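Local coordinates for 433aa long hypothetical phosphoribosylglycinamide formyl transferase (PDB 2DWC), which is an ATP-grasp family protein of unassigned function that binds adenosine-5'-diphosphate, at residues 87-91 against 294-298; 143-149 against 181-185. All blocks are in the same frame, centred on the assembly; numbering follows the deposited sequence.

Interaction 1 of 2, residues 87-91 against 294-298; sequences IPEIE and PRPHD
The side chain of Arg-295 starts toward residues 87-91 with CG held between its backbone N and carbonyl carbon (chi1 54°). A bend at chi3 (132°) then turns the guanidinium along the backbone of Pro-88 to Glu-91. CD comes first and faces two carbonyl oxygens. Arg-295 CD is 3.3 Å from Pro-88 O and 3.5 Å from Glu-89 O. Farther out, the flat end of the arginine is layered. Ile-90 O sits over the centre of one face, 3.7 Å from Arg-295 CZ. The ring of Pro-294 lies against the opposite face, offset toward the rim. Pro-88 CB packs beside NH1 of Arg-295 at 3.8 Å, and the CA of Glu-91 is 3.7 Å from NH2 of Arg-295.

No direct hydrogen bond joins the two segments. A water links them instead. It donates to Glu-89 OE1 at 3.0 Å and to Pro-296 O at 2.7 Å. The NH1 of Arg-295 is hydrogen-bonded to Thr-115 OG1 of helix 112-118, the helix that also packs on Pro-294.

The contact joins the end of strand 85-88, in the Rossmann-like preATP-grasp region, to the loop after strand 286-293 of the ATP-grasp region. The side chain of Glu-91 is about 8 Å from the bound adenosine-5'-diphosphate. Ile-90 O is buried without a hydrogen-bond partner. The arginine lies over it by its face, so any attraction between the positive group and the carbonyl oxygen is probably a general electrostatic one, without a directed N-H bond.

Interaction 2 of 2, residues 143-149 against 181-185; sequences TTLDELY and IPKAW
Two CH-pi contacts lie at the two ends of this helix pair. Ile-181 CG2 stands almost on the normal of the Tyr-149 ring, 2° off it and 3.5 Å from the centroid. That methyl is anti to the backbone N of Ile-181, while CD1 of the other branch reaches CD2 of the tyrosine at 3.4 Å. The second involves Leu-145 CB, which lies over the five-membered ring of Trp-185 at 4.1 Å from its centroid.

Backbone also meets the tryptophan. With CG anti to its own N (chi1 178°), Trp-185 extends its indole across the start of the other helix. Leu-145 N lies over the face of the indole, offset toward the rim. Thr-143 O meets the edge in plane, 3.4 Å from CH2 of Trp-185.

These are the first turn of helix 145-155 and the short helix 181-185, within the ATP-grasp domain. Their segments run at 131° to each other, with axes 10.1 Å apart at closest approach. Both helices cover the four-stranded antiparallel sheet: Leu-148 touches Thr-161 and Val-201, and Ala-184 touches Thr-161 and Val-175.

Aliphatic contacts fill the middle. Leu-148 CD1 meets Ile-181 CG2 at 3.6 Å, the two side chains running antiparallel alongside each other. Leu-145 CD1 packs on Trp-185 CB.

No hydrogen bond crosses the contact; the side-chain ones lie within residues 143-149. Thr-144 is the N-cap, and its OG1 accepts from Glu-147 N at 3.0 Å. The Glu-147 carboxylate reaches back to the residue before the N-cap, where OE2 accepts from Thr-143 N at 2.8 Å.

How the interactions relate
From the N terminus, the chain builds the parallel sheet, whose last strand, 85-88, leads into the first half of interaction 1. It then passes through helices 112-118 and 121-132 into the ATP-grasp region. Interaction 2 opens at residues 143-149 and closes a short loop at 181-185, with strands 159-163 and 173-175 between. Only after a much longer path does residue range 294-298 close interaction 1, so the short loop lies wholly within the long one. Interaction 1 joins the preATP-grasp and ATP-grasp regions. Interaction 2 joins two helices within the latter. The contacts do not touch; their centres are 31 Å apart.

Interaction 1 of 2, residues 87-91 against 294-298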
loop_
_atom_site.group_PDB
_atom_site.type_symbol
_atom_site.label_atom_id
_atom_site.label_comp_id
_atom_site.label_asym_id
_atom_site.label_seq_id
_atom_site.Cartn_x
_atom_site.Cartn_y
_atom_site.Cartn_z
ATOM N N ILE B 87 -4.156 7.671 18.112
ATOM C CA ILE B 87 -4.616 6.343 17.698
ATOM C C ILE B 87 -3.982 5.224 18.486
ATOM O O ILE B 87 -2.855 4.795 18.196
ATOM C CB ILE B 87 -4.298 6.174 16.186
ATOM C CG1 ILE B 87 -4.888 7.344 15.384
ATOM C CG2 ILE B 87 -4.852 4.848 15.675
ATOM C CD1 ILE B 87 -4.633 7.323 13.840
ATOM N N PRO B 88 -4.673 4.751 19.520
ATOM C CA PRO B 88 -4.145 3.649 20.343
ATOM C C PRO B 88 -4.214 2.378 19.519
ATOM O O PRO B 88 -5.263 2.067 18.964
ATOM C CB PRO B 88 -5.100 3.589 21.544
ATOM C CG PRO B 88 -5.973 4.776 21.463
ATOM C CD PRO B 88 -5.992 5.222 20.002
ATOM N N GLU B 89 -3.104 1.635 19.427
ATOM C CA GLU B 89 -3.082 0.417 18.640
ATOM C C GLU B 89 -3.088 -0.822 19.537
ATOM O O GLU B 89 -3.323 -1.944 19.076
ATOM C CB GLU B 89 -1.853 0.444 17.748
ATOM C CG GLU B 89 -1.874 1.656 16.830
ATOM C CD GLU B 89 -2.819 1.441 15.662
ATOM O OE1 GLU B 89 -4.058 1.224 15.862
ATOM O OE2 GLU B 89 -2.309 1.476 14.532
ATOM N N ILE B 90 -2.876 -0.597 20.822
ATOM C CA ILE B 90 -2.895 -1.668 21.802
ATOM C C ILE B 90 -3.692 -1.272 23.026
ATOM O O ILE B 90 -4.069 -0.115 23.185
ATOM C CB ILE B 90 -1.479 -2.025 22.222
ATOM C CG1 ILE B 90 -0.742 -0.793 22.753
ATOM C CG2 ILE B 90 -0.760 -2.571 21.026
ATOM C CD1 ILE B 90 0.552 -1.136 23.479
ATOM N N GLU B 91 -3.991 -2.255 23.867
ATOM C CA GLU B 91 -4.741 -2.013 25.089
ATOM C C GLU B 91 -3.819 -1.541 26.221
ATOM O O GLU B 91 -4.254 -0.785 27.088
ATOM C CB GLU B 91 -5.462 -3.300 25.523
ATOM C CG GLU B 91 -6.265 -3.131 26.780
ATOM C CD GLU B 91 -6.286 -4.402 27.618
ATOM O OE1 GLU B 91 -6.610 -5.480 27.043
ATOM O OE2 GLU B 91 -5.980 -4.310 28.844
ATOM N N PRO B 294 -11.886 -1.799 19.962
ATOM C CA PRO B 294 -12.216 -0.489 19.400
ATOM C C PRO B 294 -11.110 0.098 18.516
ATOM O O PRO B 294 -10.724 1.256 18.685
ATOM C CB PRO B 294 -12.489 0.341 20.653
ATOM C CG PRO B 294 -11.424 -0.163 21.582
ATOM C CD PRO B 294 -11.421 -1.664 21.359
ATOM N N ARG B 295 -10.669 -0.706 17.553
ATOM C CA ARG B 295 -9.585 -0.311 16.646
ATOM C C ARG B 295 -9.399 -1.430 15.665
ATOM O O ARG B 295 -9.982 -2.506 15.828
ATOM C CB ARG B 295 -8.289 -0.146 17.484
ATOM C CG ARG B 295 -7.880 -1.357 18.354
ATOM C CD ARG B 295 -6.662 -0.942 19.257
ATOM N NE ARG B 295 -6.902 -1.337 20.628
ATOM C CZ ARG B 295 -7.343 -0.562 21.627
ATOM N NH1 ARG B 295 -7.626 0.769 21.522
ATOM N NH2 ARG B 295 -7.564 -1.175 22.771
ATOM N N PRO B 296 -8.563 -1.211 14.640
ATOM C CA PRO B 296 -8.264 -2.224 13.622
ATOM C C PRO B 296 -7.793 -3.481 14.393
ATOM O O PRO B 296 -7.155 -3.383 15.453
ATOM C CB PRO B 296 -7.112 -1.596 12.837
ATOM C CG PRO B 296 -7.450 -0.119 12.843
ATOM C CD PRO B 296 -7.999 0.119 14.272
ATOM N N HIS B 297 -8.102 -4.651 13.859
ATOM C CA HIS B 297 -7.816 -5.904 14.517
ATOM C C HIS B 297 -6.998 -6.792 13.567
ATOM O O HIS B 297 -7.168 -6.709 12.334
ATOM C CB HIS B 297 -9.170 -6.571 14.825
ATOM C CG HIS B 297 -9.075 -7.755 15.725
ATOM N ND1 HIS B 297 -8.603 -7.667 17.019
ATOM C CD2 HIS B 297 -9.415 -9.053 15.533
ATOM C CE1 HIS B 297 -8.655 -8.860 17.585
ATOM N NE2 HIS B 297 -9.142 -9.719 16.705
ATOM N N ASP B 298 -6.170 -7.674 14.121
ATOM C CA ASP B 298 -5.351 -8.490 13.249
ATOM C C ASP B 298 -6.065 -9.330 12.194
ATOM O O ASP B 298 -5.580 -9.431 11.071
ATOM C CB ASP B 298 -4.360 -9.350 14.072
ATOM C CG ASP B 298 -5.026 -10.164 15.173
ATOM O OD1 ASP B 298 -4.278 -10.653 16.058
ATOM O OD2 ASP B 298 -6.267 -10.336 15.163
HETATM O O HOH W 1 -5.229 -1.545 15.993
#

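Interaction 2 of 2, residues 143-149 against 181-185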
loop_
_atom_site.group_PDB
_atom_site.type_symbol
_atom_site.label_atom_id
_atom_site.label_comp_id
_atom_site.label_asym_id
_atom_site.label_seq_id
_atom_site.Cartn_x
_atom_site.Cartn_y
_atom_site.Cartn_z
ATOM N N THR B 143 -15.605 -13.777 42.347
ATOM C CA THR B 143 -14.559 -12.991 42.970
ATOM C C THR B 143 -13.809 -13.849 43.986
ATOM O O THR B 143 -12.771 -13.453 44.515
ATOM C CB THR B 143 -15.148 -11.766 43.692
ATOM O OG1 THR B 143 -15.683 -10.857 42.723
ATOM C CG2 THR B 143 -14.080 -11.058 44.508
ATOM N N THR B 144 -14.343 -15.029 44.272
ATOM C CA THR B 144 -13.683 -15.938 45.208
ATOM C C THR B 144 -13.753 -17.343 44.644
ATOM O O THR B 144 -14.530 -17.613 43.726
ATOM C CB THR B 144 -14.364 -15.946 46.586
ATOM O OG1 THR B 144 -15.714 -16.414 46.445
ATOM C CG2 THR B 144 -14.371 -14.547 47.187
ATOM N N LEU B 145 -12.946 -18.240 45.199
ATOM C CA LEU B 145 -12.948 -19.621 44.749
ATOM C C LEU B 145 -14.330 -20.209 45.028
ATOM O O LEU B 145 -14.871 -20.969 44.222
ATOM C CB LEU B 145 -11.862 -20.409 45.476
ATOM C CG LEU B 145 -11.725 -21.898 45.149
ATOM C CD1 LEU B 145 -11.669 -22.110 43.646
ATOM C CD2 LEU B 145 -10.466 -22.444 45.816
ATOM N N ASP B 146 -14.910 -19.842 46.167
ATOM C CA ASP B 146 -16.240 -20.326 46.528
ATOM C C ASP B 146 -17.255 -19.905 45.478
ATOM O O ASP B 146 -18.132 -20.675 45.099
ATOM C CB ASP B 146 -16.665 -19.761 47.886
ATOM C CG ASP B 146 -16.084 -20.536 49.053
ATOM O OD1 ASP B 146 -14.898 -20.945 48.998
ATOM O OD2 ASP B 146 -16.826 -20.726 50.035
ATOM N N GLU B 147 -17.140 -18.669 45.009
ATOM C CA GLU B 147 -18.070 -18.193 44.002
ATOM C C GLU B 147 -17.769 -18.866 42.671
ATOM O O GLU B 147 -18.681 -19.164 41.896
ATOM C CB GLU B 147 -17.968 -16.679 43.871
ATOM C CG GLU B 147 -18.578 -15.937 45.027
ATOM C CD GLU B 147 -18.576 -14.443 44.800
ATOM O OE1 GLU B 147 -19.201 -13.718 45.604
ATOM O OE2 GLU B 147 -17.950 -14.000 43.812
ATOM N N LEU B 148 -16.490 -19.127 42.418
ATOM C CA LEU B 148 -16.103 -19.786 41.171
ATOM C C LEU B 148 -16.745 -21.184 41.093
ATOM O O LEU B 148 -17.290 -21.567 40.047
ATOM C CB LEU B 148 -14.576 -19.898 41.083
ATOM C CG LEU B 148 -13.895 -19.842 39.708
ATOM C CD1 LEU B 148 -12.848 -20.912 39.671
ATOM C CD2 LEU B 148 -14.888 -20.005 38.567
ATOM N N TYR B 149 -16.699 -21.939 42.200
ATOM C CA TYR B 149 -17.299 -23.280 42.210
ATOM C C TYR B 149 -18.779 -23.212 41.908
ATOM O O TYR B 149 -19.290 -23.957 41.066
ATOM C CB TYR B 149 -17.113 -23.960 43.568
ATOM C CG TYR B 149 -15.880 -24.804 43.669
ATOM C CD1 TYR B 149 -14.748 -24.339 44.340
ATOM C CD2 TYR B 149 -15.839 -26.075 43.091
ATOM C CE1 TYR B 149 -13.601 -25.118 44.439
ATOM C CE2 TYR B 149 -14.690 -26.869 43.181
ATOM C CZ TYR B 149 -13.579 -26.381 43.856
ATOM O OH TYR B 149 -12.441 -27.148 43.939
ATOM N N ILE B 181 -11.775 -26.688 38.312
ATOM C CA ILE B 181 -12.031 -25.415 38.971
ATOM C C ILE B 181 -10.818 -24.867 39.723
ATOM O O ILE B 181 -10.471 -23.693 39.580
ATOM C CB ILE B 181 -13.281 -25.519 39.878
ATOM C CG1 ILE B 181 -14.515 -25.702 38.984
ATOM C CG2 ILE B 181 -13.421 -24.278 40.758
ATOM C CD1 ILE B 181 -15.823 -25.923 39.716
ATOM N N PRO B 182 -10.135 -25.702 40.521
ATOM C CA PRO B 182 -8.974 -25.142 41.223
ATOM C C PRO B 182 -7.886 -24.651 40.241
ATOM O O PRO B 182 -7.234 -23.629 40.469
ATOM C CB PRO B 182 -8.514 -26.304 42.113
ATOM C CG PRO B 182 -8.993 -27.527 41.370
ATOM C CD PRO B 182 -10.356 -27.112 40.886
ATOM N N LYS B 183 -7.708 -25.379 39.145
ATOM C CA LYS B 183 -6.721 -25.020 38.129
ATOM C C LYS B 183 -7.084 -23.659 37.506
ATOM O O LYS B 183 -6.221 -22.827 37.256
ATOM C CB LYS B 183 -6.694 -26.092 37.031
ATOM C CG LYS B 183 -6.680 -27.530 37.551
ATOM C CD LYS B 183 -5.280 -28.130 37.529
ATOM C CE LYS B 183 -4.791 -28.334 36.100
ATOM N NZ LYS B 183 -3.411 -28.904 36.056
ATOM N N ALA B 184 -8.371 -23.441 37.271
ATOM C CA ALA B 184 -8.850 -22.193 36.675
ATOM C C ALA B 184 -8.686 -20.998 37.607
ATOM O O ALA B 184 -8.416 -19.879 37.157
ATOM C CB ALA B 184 -10.308 -22.337 36.277
ATOM N N TRP B 185 -8.854 -21.231 38.903
ATOM C CA TRP B 185 -8.723 -20.171 39.889
ATOM C C TRP B 185 -7.286 -19.678 39.867
ATOM O O TRP B 185 -7.019 -18.515 40.149
ATOM C CB TRP B 185 -9.110 -20.679 41.285
ATOM C CG TRP B 185 -8.956 -19.643 42.350
ATOM C CD1 TRP B 185 -8.013 -19.620 43.333
ATOM C CD2 TRP B 185 -9.737 -18.451 42.515
ATOM N NE1 TRP B 185 -8.153 -18.489 44.098
ATOM C CE2 TRP B 185 -9.204 -17.753 43.621
ATOM C CE3 TRP B 185 -10.830 -17.903 41.835
ATOM C CZ2 TRP B 185 -9.728 -16.531 44.066
ATOM C CZ3 TRP B 185 -11.352 -16.684 42.277
ATOM C CH2 TRP B 185 -10.799 -16.015 43.382
#